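Local coordinates for lipoprotein, putative (Bacillus anthracis, PDB 4O4A) that is of unknown function but, as a putative lipoprotein, is probably anchored to the outer face of the bacterial cell membrane, at residues B[125-128]-B[129-132]; B[150-153]-B[154-158]. All blocks are in the same frame, centred on the assembly; numbering follows the deposited sequence.

Contact 1 (B[125-128]-B[129-132]); sequences EVTR and TACS
Thr127 reaches forward to Ala130 where the chain leaves strand 117-126, in a turn closed by a threonine side chain that bonds the main-chain N-H of residue i+3. Its hydroxyl accepts that N-H as the N-cap residue of a helix does, although here a loop follows. The bond from Ala130 N to Thr127 OG1 is 3.0 Å long and nearly straight, at 166°. A first torsion of -177° swings OG1 away from the residue's own nitrogen and into the mouth of the turn. The methyl branch lies against the next residue, with CG2 3.7 Å from Cys131 N and 4.1 Å from Cys131 SG, which is in disulfide linkage to Cys103. Both branches of the threonine thus face 129-132. Thr129 OG1 hydrogen-bonds Glu39, whose OE2 also bonds weakly to Thr127 OG1 and Arg128 N, joining three consecutive residues of the turn. Arg128 departs in another direction, its guanidinium paired with a bound sulfate that probably came from the crystallisation liquor. The loop closes at a true N-cap: Ser132 OG accepts Phe135 N of helix 133-138 and donates backward to Ala130 O at 3.2 Å, meeting that carbonyl 23° off its plane.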
ATOM      1  N   GLU B 125       0.271 -20.791 -12.643  1.00 35.70           N
ATOM      2  CA  GLU B 125       0.455 -20.305 -11.315  1.00 35.77           C
ATOM      3  C   GLU B 125       0.435 -21.496 -10.400  1.00 35.84           C
ATOM      4  O   GLU B 125      -0.359 -22.426 -10.585  1.00 37.60           O
ATOM      5  CB  GLU B 125      -0.669 -19.340 -10.995  1.00 36.18           C
ATOM      6  CG  GLU B 125      -0.549 -18.649  -9.666  1.00 39.19           C
ATOM      7  CD  GLU B 125      -1.693 -17.695  -9.390  1.00 43.20           C
ATOM      8  OE1 GLU B 125      -2.430 -17.325 -10.326  1.00 44.34           O
ATOM      9  OE2 GLU B 125      -1.855 -17.315  -8.213  1.00 47.50           O
ATOM     10  N   VAL B 126       1.298 -21.475  -9.399  1.00 35.98           N
ATOM     11  CA  VAL B 126       1.370 -22.576  -8.457  1.00 35.49           C
ATOM     12  C   VAL B 126       1.213 -22.052  -7.056  1.00 39.21           C
ATOM     13  O   VAL B 126       1.543 -20.883  -6.769  1.00 39.98           O
ATOM     14  CB  VAL B 126       2.721 -23.311  -8.569  1.00 33.80           C
ATOM     15  CG1 VAL B 126       3.888 -22.384  -8.233  1.00 34.84           C
ATOM     16  CG2 VAL B 126       2.759 -24.526  -7.672  1.00 32.88           C
ATOM     17  N   THR B 127       0.725 -22.924  -6.179  1.00 42.43           N
ATOM     18  CA  THR B 127       0.589 -22.609  -4.761  1.00 46.92           C
ATOM     19  C   THR B 127       0.980 -23.823  -3.928  1.00 54.67           C
ATOM     20  O   THR B 127       0.927 -24.976  -4.402  1.00 55.44           O
ATOM     21  CB  THR B 127      -0.854 -22.212  -4.387  1.00 45.13           C
ATOM     22  OG1 THR B 127      -0.930 -21.857  -3.011  1.00 44.54           O
ATOM     23  CG2 THR B 127      -1.819 -23.350  -4.643  1.00 46.10           C
ATOM     24  N   ARG B 128       1.407 -23.550  -2.699  1.00 62.03           N
ATOM     25  CA  ARG B 128       1.722 -24.591  -1.721  1.00 61.35           C
ATOM     26  C   ARG B 128       0.727 -24.419  -0.579  1.00 63.98           C
ATOM     27  O   ARG B 128       0.253 -25.381   0.016  1.00 70.81           O
ATOM     28  CB  ARG B 128       3.117 -24.389  -1.193  1.00 67.15           C
ATOM     29  CG  ARG B 128       4.164 -24.279  -2.292  1.00 69.58           C
ATOM     30  CD  ARG B 128       5.428 -23.557  -1.824  1.00 74.39           C
ATOM     31  NE  ARG B 128       5.869 -23.936  -0.485  1.00 78.76           N
ATOM     32  CZ  ARG B 128       6.670 -23.168   0.246  1.00 78.85           C
ATOM     33  NH1 ARG B 128       7.057 -21.986  -0.214  1.00 79.98           N
ATOM     34  NH2 ARG B 128       7.051 -23.553   1.450  1.00 82.21           N
ATOM     35  N   THR B 129       0.426 -23.154  -0.316  1.00 60.63           N
ATOM     36  CA  THR B 129      -0.484 -22.685   0.693  1.00 60.25           C
ATOM     37  C   THR B 129      -1.948 -23.030   0.528  1.00 54.46           C
ATOM     38  O   THR B 129      -2.592 -23.449   1.478  1.00 55.70           O
ATOM     39  CB  THR B 129      -0.425 -21.132   0.659  1.00 63.14           C
ATOM     40  OG1 THR B 129       0.863 -20.695   1.118  1.00 71.02           O
ATOM     41  CG2 THR B 129      -1.535 -20.476   1.504  1.00 66.64           C
ATOM     42  N   ALA B 130      -2.468 -22.843  -0.676  1.00 51.74           N
ATOM     43  CA  ALA B 130      -3.910 -22.930  -0.910  1.00 50.37           C
ATOM     44  C   ALA B 130      -4.440 -23.851  -2.006  1.00 48.81           C
ATOM     45  O   ALA B 130      -5.386 -23.480  -2.698  1.00 46.66           O
ATOM     46  CB  ALA B 130      -4.394 -21.525  -1.202  1.00 52.03           C
ATOM     47  N   CYS B 131      -3.898 -25.051  -2.157  1.00 49.83           N
ATOM     48  CA  CYS B 131      -4.424 -25.949  -3.196  1.00 49.66           C
ATOM     49  C   CYS B 131      -5.933 -26.090  -2.992  1.00 50.05           C
ATOM     50  O   CYS B 131      -6.386 -26.299  -1.868  1.00 53.86           O
ATOM     51  CB  CYS B 131      -3.738 -27.307  -3.144  1.00 51.31           C
ATOM     52  SG  CYS B 131      -1.925 -27.168  -3.248  1.00 57.33           S
ATOM     53  N   SER B 132      -6.707 -25.912  -4.059  1.00 45.82           N
ATOM     54  CA  SER B 132      -8.161 -25.991  -3.981  1.00 46.40           C
ATOM     55  C   SER B 132      -8.743 -25.889  -5.368  1.00 47.35           C
ATOM     56  O   SER B 132      -8.035 -25.558  -6.317  1.00 51.45           O
ATOM     57  CB  SER B 132      -8.719 -24.839  -3.158  1.00 48.37           C
ATOM     58  OG  SER B 132      -8.422 -23.585  -3.767  1.00 48.68           O
TER

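Contact 2 (B[150-153]-B[154-158]); sequences AEKK and MRDLM
Arg155 lays one face of its guanidinium over the backbone of the preceding turn, with Lys152 CA 3.6 Å above the plane and displaced toward its rim. The chain begins extended and bends at chi3 (-41°), which folds the flat group back along the helix instead of outward. Arg155 NH1 then lies 3.6 Å from Lys152 CG, a van der Waals contact with the lysine's aliphatic chain, while NH2 forms a salt bridge with Glu147. Lys152 has its charge elsewhere. Its chain runs out extended and turns only at the last torsion, which brings NZ to Asp156 one turn on. There Lys152 NZ donates to Asp156 OD2 at 2.7 Å in an i to i+4 salt bridge, and OD2 receives it with its syn lone pair, on the side of OD1. The two chains cross at a slant, and Lys152 CG also lies 3.6 Å from Asp156 OD2.

Beneath these side chains the i+4 to i helical backbone bonds run on without a break. Asp156 N donates to Lys152 O at 2.9 Å and 168°, and equivalent bonds join Met154 to Ala150, Arg155 to Glu151 and Leu157 to Lys153. The other side of the helix is largely apolar: Leu157 and the selenomethionine at Met154 pack on Ile43 of strand 40-45, with Lys153 as the polar exception, touching Ile43 and hydrogen-bonding the carbonyl of Asp68 through NZ. On the polar side, Lys152 and Arg155 pack on Gly94 and Glu57, both of the third subunit. Spaced charges on one side and buried apolar groups on the other make this an amphipathic helix lying on a beta sheet.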
ATOM      1  N   ALA B 150       1.853 -11.054 -13.084  1.00 46.54           N
ATOM      2  CA  ALA B 150       2.420 -11.838 -14.185  1.00 48.54           C
ATOM      3  C   ALA B 150       2.751 -10.985 -15.396  1.00 47.50           C
ATOM      4  O   ALA B 150       3.604 -11.369 -16.206  1.00 49.13           O
ATOM      5  CB  ALA B 150       1.461 -12.948 -14.588  1.00 49.80           C
ATOM      6  N   GLU B 151       2.061  -9.851 -15.527  1.00 50.08           N
ATOM      7  CA  GLU B 151       2.317  -8.926 -16.622  1.00 54.36           C
ATOM      8  C   GLU B 151       3.710  -8.382 -16.498  1.00 50.55           C
ATOM      9  O   GLU B 151       4.433  -8.305 -17.494  1.00 51.02           O
ATOM     10  CB  GLU B 151       1.325  -7.755 -16.632  1.00 59.73           C
ATOM     11  CG  GLU B 151      -0.091  -8.155 -16.996  1.00 67.43           C
ATOM     12  CD  GLU B 151      -0.225  -8.647 -18.431  1.00 81.04           C
ATOM     13  OE1 GLU B 151       0.666  -8.369 -19.271  1.00 91.70           O
ATOM     14  OE2 GLU B 151      -1.237  -9.311 -18.732  1.00 97.71           O
ATOM     15  N   LYS B 152       4.106  -8.030 -15.278  1.00 48.55           N
ATOM     16  CA  LYS B 152       5.430  -7.503 -15.074  1.00 52.12           C
ATOM     17  C   LYS B 152       6.462  -8.605 -15.239  1.00 50.47           C
ATOM     18  O   LYS B 152       7.495  -8.400 -15.869  1.00 51.66           O
ATOM     19  CB  LYS B 152       5.593  -6.869 -13.695  1.00 54.54           C
ATOM     20  CG  LYS B 152       6.938  -6.163 -13.569  1.00 60.19           C
ATOM     21  CD  LYS B 152       7.183  -5.579 -12.190  1.00 63.95           C
ATOM     22  CE  LYS B 152       8.362  -4.623 -12.206  1.00 69.53           C
ATOM     23  NZ  LYS B 152       9.587  -5.209 -12.793  1.00 68.71           N
ATOM     24  N   LYS B 153       6.197  -9.767 -14.653  1.00 48.03           N
ATOM     25  CA  LYS B 153       7.127 -10.885 -14.761  1.00 46.83           C
ATOM     26  C   LYS B 153       7.427 -11.173 -16.231  1.00 44.21           C
ATOM     27  O   LYS B 153       8.577 -11.409 -16.594  1.00 42.45           O
ATOM     28  CB  LYS B 153       6.575 -12.129 -14.062  1.00 46.83           C
ATOM     29  CG  LYS B 153       7.472 -13.355 -14.193  1.00 49.61           C
ATOM     30  CD  LYS B 153       6.919 -14.600 -13.494  1.00 52.27           C
ATOM     31  CE  LYS B 153       7.361 -14.745 -12.048  1.00 54.81           C
ATOM     32  NZ  LYS B 153       8.808 -15.047 -11.984  1.00 57.93           N
HETATM   33  N   MSE B 154       6.384 -11.131 -17.061  1.00 42.88           N
HETATM   34  CA  MSE B 154       6.501 -11.386 -18.496  1.00 46.87           C
HETATM   35  C   MSE B 154       7.265 -10.277 -19.171  1.00 48.29           C
HETATM   36  O   MSE B 154       8.151 -10.510 -19.997  1.00 48.76           O
HETATM   37  CB  MSE B 154       5.088 -11.488 -19.085  1.00 48.62           C
HETATM   38  CG  MSE B 154       5.074 -11.616 -20.608  1.00 53.83           C
HETATM   39 SE   MSE B 154       6.022 -13.246 -21.210  1.00 66.35          SE
HETATM   40  CE  MSE B 154       4.502 -14.434 -21.348  1.00 67.91           C
ATOM     41  N   ARG B 155       6.906  -9.057 -18.830  1.00 48.56           N
ATOM     42  CA  ARG B 155       7.547  -7.896 -19.385  1.00 51.92           C
ATOM     43  C   ARG B 155       9.045  -8.017 -19.174  1.00 54.26           C
ATOM     44  O   ARG B 155       9.808  -7.862 -20.114  1.00 60.95           O
ATOM     45  CB  ARG B 155       7.023  -6.650 -18.683  1.00 53.31           C
ATOM     46  CG  ARG B 155       7.381  -5.376 -19.389  1.00 59.41           C
ATOM     47  CD  ARG B 155       6.779  -4.129 -18.707  1.00 62.11           C
ATOM     48  NE  ARG B 155       5.428  -4.366 -18.266  1.00 58.46           N
ATOM     49  CZ  ARG B 155       4.970  -4.235 -17.021  1.00 58.08           C
ATOM     50  NH1 ARG B 155       5.721  -3.761 -16.029  1.00 60.28           N
ATOM     51  NH2 ARG B 155       3.700  -4.508 -16.789  1.00 54.74           N
ATOM     52  N   ASP B 156       9.453  -8.333 -17.944  1.00 53.13           N
ATOM     53  CA  ASP B 156      10.865  -8.462 -17.601  1.00 56.20           C
ATOM     54  C   ASP B 156      11.512  -9.658 -18.262  1.00 53.93           C
ATOM     55  O   ASP B 156      12.659  -9.585 -18.690  1.00 62.22           O
ATOM     56  CB  ASP B 156      11.053  -8.551 -16.086  1.00 59.92           C
ATOM     57  CG  ASP B 156      10.591  -7.289 -15.354  1.00 66.76           C
ATOM     58  OD1 ASP B 156      10.547  -6.199 -15.974  1.00 76.80           O
ATOM     59  OD2 ASP B 156      10.280  -7.381 -14.146  1.00 69.88           O
ATOM     60  N   LEU B 157      10.782 -10.755 -18.362  1.00 49.74           N
ATOM     61  CA  LEU B 157      11.326 -11.966 -18.964  1.00 47.45           C
ATOM     62  C   LEU B 157      11.620 -11.768 -20.437  1.00 50.23           C
ATOM     63  O   LEU B 157      12.636 -12.243 -20.933  1.00 50.86           O
ATOM     64  CB  LEU B 157      10.364 -13.138 -18.789  1.00 43.28           C
ATOM     65  CG  LEU B 157      10.793 -14.451 -19.452  1.00 44.15           C
ATOM     66  CD1 LEU B 157      12.165 -14.904 -18.970  1.00 46.00           C
ATOM     67  CD2 LEU B 157       9.765 -15.538 -19.225  1.00 44.49           C
HETATM   68  N   MSE B 158      10.733 -11.075 -21.142  1.00 53.16           N
HETATM   69  CA  MSE B 158      10.940 -10.821 -22.564  1.00 58.49           C
HETATM   70  C   MSE B 158      12.178 -10.004 -22.770  1.00 62.08           C
HETATM   71  O   MSE B 158      12.935 -10.241 -23.714  1.00 67.89           O
HETATM   72  CB  MSE B 158       9.735 -10.130 -23.151  1.00 60.55           C
HETATM   73  CG  MSE B 158       8.607 -11.137 -23.289  1.00 64.07           C
HETATM   74 SE   MSE B 158       8.980 -12.684 -24.449  1.00 73.94          SE
HETATM   75  CE  MSE B 158       9.621 -11.655 -25.988  1.00 75.80           C
TER

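Overall arrangement
Both contacts are tied to the mixed sheet of strands 70-72, 40-45, 117-126 and 104-114, one leaving a strand end, the other packed on its face. Contact 1 is a surface turn, held largely by side-chain to backbone bonding and a disulfide. Contact 2 is partly buried, a helical segment whose apolar side rests across the strands while its charged side carries a salt bridge. Their centres are about 21 Å apart and their nearest atoms about 7 Å, without touching, although Tyr38 packs against Val126 in the first and Lys153 in the second. Each also meets a different copy of the protein, 125-132 the second subunit and 150-158 the third.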